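PDB 6WCT: guanylate kinase from Stenotrophomonas maltophilia, which catalyses the ATP-dependent phosphorylation of GMP to GDP, releasing ADP, and is thought to serve the recycling of GMP and, indirectly, cGMP. Local coordinates for residues A50-F55 against V115-D120. Numbering follows the deposited sequence.
Sequences ALSISF and VLLEID. With 5GP (guanosine-5'-monophosphate), chain E.
Ala50 and Leu116 are tied by a backbone hydrogen bond from Leu116 N to Ala50 O (2.8 Å), part of a parallel pairing that sets Ala50 against Val115 and Leu51 against Leu116. One step on, Ser52 N makes only a weak bond to Leu116 O. On one face of the sheet Leu51, with CG anti to the backbone N (chi1 179°), lays its CD1 4.0 Å from CD2 of Leu116; the extended Glu118 side chain passes slantwise over that of Leu51, bringing OE1 to 3.3 Å from CD1, and also touches Lys35 of the P-loop. Beyond this face lies helix 35-45. Ser52 CB, in turn, rests on Leu117 CD2 at 3.7 Å. Parallel strands of the P-loop kinase fold carry binding residues past their C-terminal ends, as strands 49-51, at the sheet edge, and 114-117 do here with Ser54, Glu118 and Asp120. There the two segments diverge, with GMP and two waters between them: one water links Ser52 O to Glu118 N, the other Ser54 OG to Glu118 O. Ser54 OG, anti to its carbonyl carbon (chi1 -64°), donates to O6 of GMP in a short bond (2.5 Å). Ile119 CG2 packs 3.5 Å from base atom C6, while OD1 of Asp120, the N-cap of helix 121-130, accepts a hydrogen bond from guanine N2 at 2.9 Å.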
loop_
_atom_site.group_PDB
_atom_site.type_symbol
_atom_site.label_atom_id
_atom_site.label_comp_id
_atom_site.label_asym_id
_atom_site.label_seq_id
_atom_site.Cartn_x
_atom_site.Cartn_y
_atom_site.Cartn_z
ATOM N N ALA A 50 3.827 13.147 -11.595
ATOM C CA ALA A 50 3.269 14.092 -12.547
ATOM C C ALA A 50 1.861 13.671 -12.939
ATOM O O ALA A 50 1.525 12.485 -12.960
ATOM C CB ALA A 50 4.152 14.224 -13.788
ATOM N N LEU A 51 1.021 14.666 -13.167
ATOM C CA LEU A 51 -0.342 14.454 -13.619
ATOM C C LEU A 51 -0.427 14.549 -15.141
ATOM O O LEU A 51 0.294 15.317 -15.774
ATOM C CB LEU A 51 -1.251 15.497 -12.963
ATOM C CG LEU A 51 -2.734 15.525 -13.286
ATOM C CD1 LEU A 51 -3.394 14.160 -13.017
ATOM C CD2 LEU A 51 -3.377 16.618 -12.471
ATOM N N SER A 52 -1.315 13.764 -15.727
ATOM C CA SER A 52 -1.543 13.787 -17.166
ATOM C C SER A 52 -2.870 14.474 -17.487
ATOM O O SER A 52 -3.877 14.238 -16.824
ATOM C CB SER A 52 -1.543 12.369 -17.736
ATOM O OG SER A 52 -2.009 12.374 -19.061
ATOM N N ILE A 53 -2.877 15.305 -18.519
ATOM C CA ILE A 53 -4.092 15.950 -19.007
ATOM C C ILE A 53 -4.646 15.125 -20.167
ATOM O O ILE A 53 -3.983 14.966 -21.200
ATOM C CB ILE A 53 -3.828 17.396 -19.440
ATOM C CG1 ILE A 53 -3.150 18.181 -18.314
ATOM C CG2 ILE A 53 -5.148 18.060 -19.885
ATOM C CD1 ILE A 53 -3.970 18.253 -17.067
ATOM N N SER A 54 -5.851 14.593 -19.996
ATOM C CA SER A 54 -6.479 13.762 -21.009
ATOM C C SER A 54 -7.024 14.600 -22.163
ATOM O O SER A 54 -7.250 15.807 -22.043
ATOM C CB SER A 54 -7.629 12.951 -20.397
ATOM O OG SER A 54 -7.153 12.042 -19.427
ATOM N N PHE A 55 -7.195 13.939 -23.303
ATOM C CA PHE A 55 -7.962 14.432 -24.439
ATOM C C PHE A 55 -9.399 13.932 -24.322
ATOM O O PHE A 55 -9.650 12.861 -23.772
ATOM C CB PHE A 55 -7.347 13.945 -25.761
ATOM C CG PHE A 55 -6.117 14.704 -26.168
ATOM C CD1 PHE A 55 -4.892 14.439 -25.574
ATOM C CD2 PHE A 55 -6.190 15.694 -27.126
ATOM C CE1 PHE A 55 -3.776 15.150 -25.917
ATOM C CE2 PHE A 55 -5.070 16.409 -27.487
ATOM C CZ PHE A 55 -3.864 16.143 -26.867
ATOM N N VAL A 115 4.006 8.888 -13.129
ATOM C CA VAL A 115 2.861 9.471 -13.812
ATOM C C VAL A 115 1.590 8.920 -13.194
ATOM O O VAL A 115 1.491 7.719 -12.909
ATOM C CB VAL A 115 2.886 9.195 -15.332
ATOM C CG1 VAL A 115 1.660 9.818 -16.000
ATOM C CG2 VAL A 115 4.139 9.753 -15.945
ATOM N N LEU A 116 0.634 9.806 -12.965
ATOM C CA LEU A 116 -0.680 9.461 -12.448
ATOM C C LEU A 116 -1.725 9.734 -13.527
ATOM O O LEU A 116 -1.737 10.819 -14.111
ATOM C CB LEU A 116 -0.968 10.255 -11.177
ATOM C CG LEU A 116 -2.247 9.969 -10.400
ATOM C CD1 LEU A 116 -2.118 10.518 -9.015
ATOM C CD2 LEU A 116 -3.465 10.606 -11.084
ATOM N N LEU A 117 -2.564 8.738 -13.819
ATOM C CA LEU A 117 -3.659 8.851 -14.780
ATOM C C LEU A 117 -4.997 8.836 -14.047
ATOM O O LEU A 117 -5.219 7.971 -13.197
ATOM C CB LEU A 117 -3.626 7.700 -15.792
ATOM C CG LEU A 117 -2.317 7.419 -16.534
ATOM C CD1 LEU A 117 -2.430 6.216 -17.482
ATOM C CD2 LEU A 117 -1.800 8.681 -17.282
ATOM N N GLU A 118 -5.912 9.736 -14.429
ATOM C CA GLU A 118 -7.275 9.766 -13.894
ATOM C C GLU A 118 -8.177 9.274 -15.014
ATOM O O GLU A 118 -8.596 10.052 -15.873
ATOM C CB GLU A 118 -7.669 11.166 -13.435
ATOM C CG GLU A 118 -6.778 11.679 -12.342
ATOM C CD GLU A 118 -7.186 13.065 -11.819
ATOM O OE1 GLU A 118 -6.293 13.808 -11.398
ATOM O OE2 GLU A 118 -8.379 13.419 -11.857
ATOM N N ILE A 119 -8.453 7.964 -15.032
ATOM C CA ILE A 119 -9.144 7.360 -16.166
ATOM C C ILE A 119 -10.172 6.344 -15.693
ATOM O O ILE A 119 -10.131 5.871 -14.559
ATOM C CB ILE A 119 -8.141 6.699 -17.127
ATOM C CG1 ILE A 119 -7.449 5.545 -16.409
ATOM C CG2 ILE A 119 -7.112 7.772 -17.643
ATOM C CD1 ILE A 119 -6.382 4.838 -17.259
ATOM N N ASP A 120 -11.074 5.970 -16.597
ATOM C CA ASP A 120 -12.166 5.090 -16.216
ATOM C C ASP A 120 -11.681 3.641 -16.194
ATOM O O ASP A 120 -10.495 3.347 -16.395
ATOM C CB ASP A 120 -13.354 5.260 -17.161
ATOM C CG ASP A 120 -13.225 4.420 -18.426
ATOM O OD1 ASP A 120 -12.104 4.358 -18.965
ATOM O OD2 ASP A 120 -14.232 3.801 -18.863
HETATM P P 5GP E . -15.947 13.369 -17.022
HETATM O O1P 5GP E . -14.873 14.419 -16.888
HETATM O O2P 5GP E . -17.155 13.555 -16.105
HETATM O O3P 5GP E . -16.429 13.140 -18.433
HETATM O "O5'" 5GP E . -15.295 11.984 -16.651
HETATM C "C5'" 5GP E . -15.905 10.773 -17.046
HETATM C "C4'" 5GP E . -14.981 9.623 -16.786
HETATM O "O4'" 5GP E . -13.958 9.598 -17.815
HETATM C "C3'" 5GP E . -14.230 9.704 -15.444
HETATM O "O3'" 5GP E . -14.204 8.427 -14.819
HETATM C "C2'" 5GP E . -12.808 10.046 -15.864
HETATM O "O2'" 5GP E . -11.805 9.606 -14.976
HETATM C "C1'" 5GP E . -12.726 9.338 -17.203
HETATM N N9 5GP E . -11.646 9.810 -18.051
HETATM C C8 5GP E . -11.037 11.036 -17.985
HETATM N N7 5GP E . -9.964 11.119 -18.727
HETATM C C5 5GP E . -9.870 9.875 -19.330
HETATM C C6 5GP E . -8.895 9.347 -20.195
HETATM O O6 5GP E . -7.889 9.925 -20.602
HETATM N N1 5GP E . -9.150 8.029 -20.533
HETATM C C2 5GP E . -10.222 7.296 -20.086
HETATM N N2 5GP E . -10.304 6.021 -20.489
HETATM N N3 5GP E . -11.149 7.787 -19.270
HETATM C C4 5GP E . -10.911 9.065 -18.931
HETATM O O HOH W 1 -5.257 11.721 -16.545
HETATM O O HOH W 2 -8.091 12.512 -17.032
#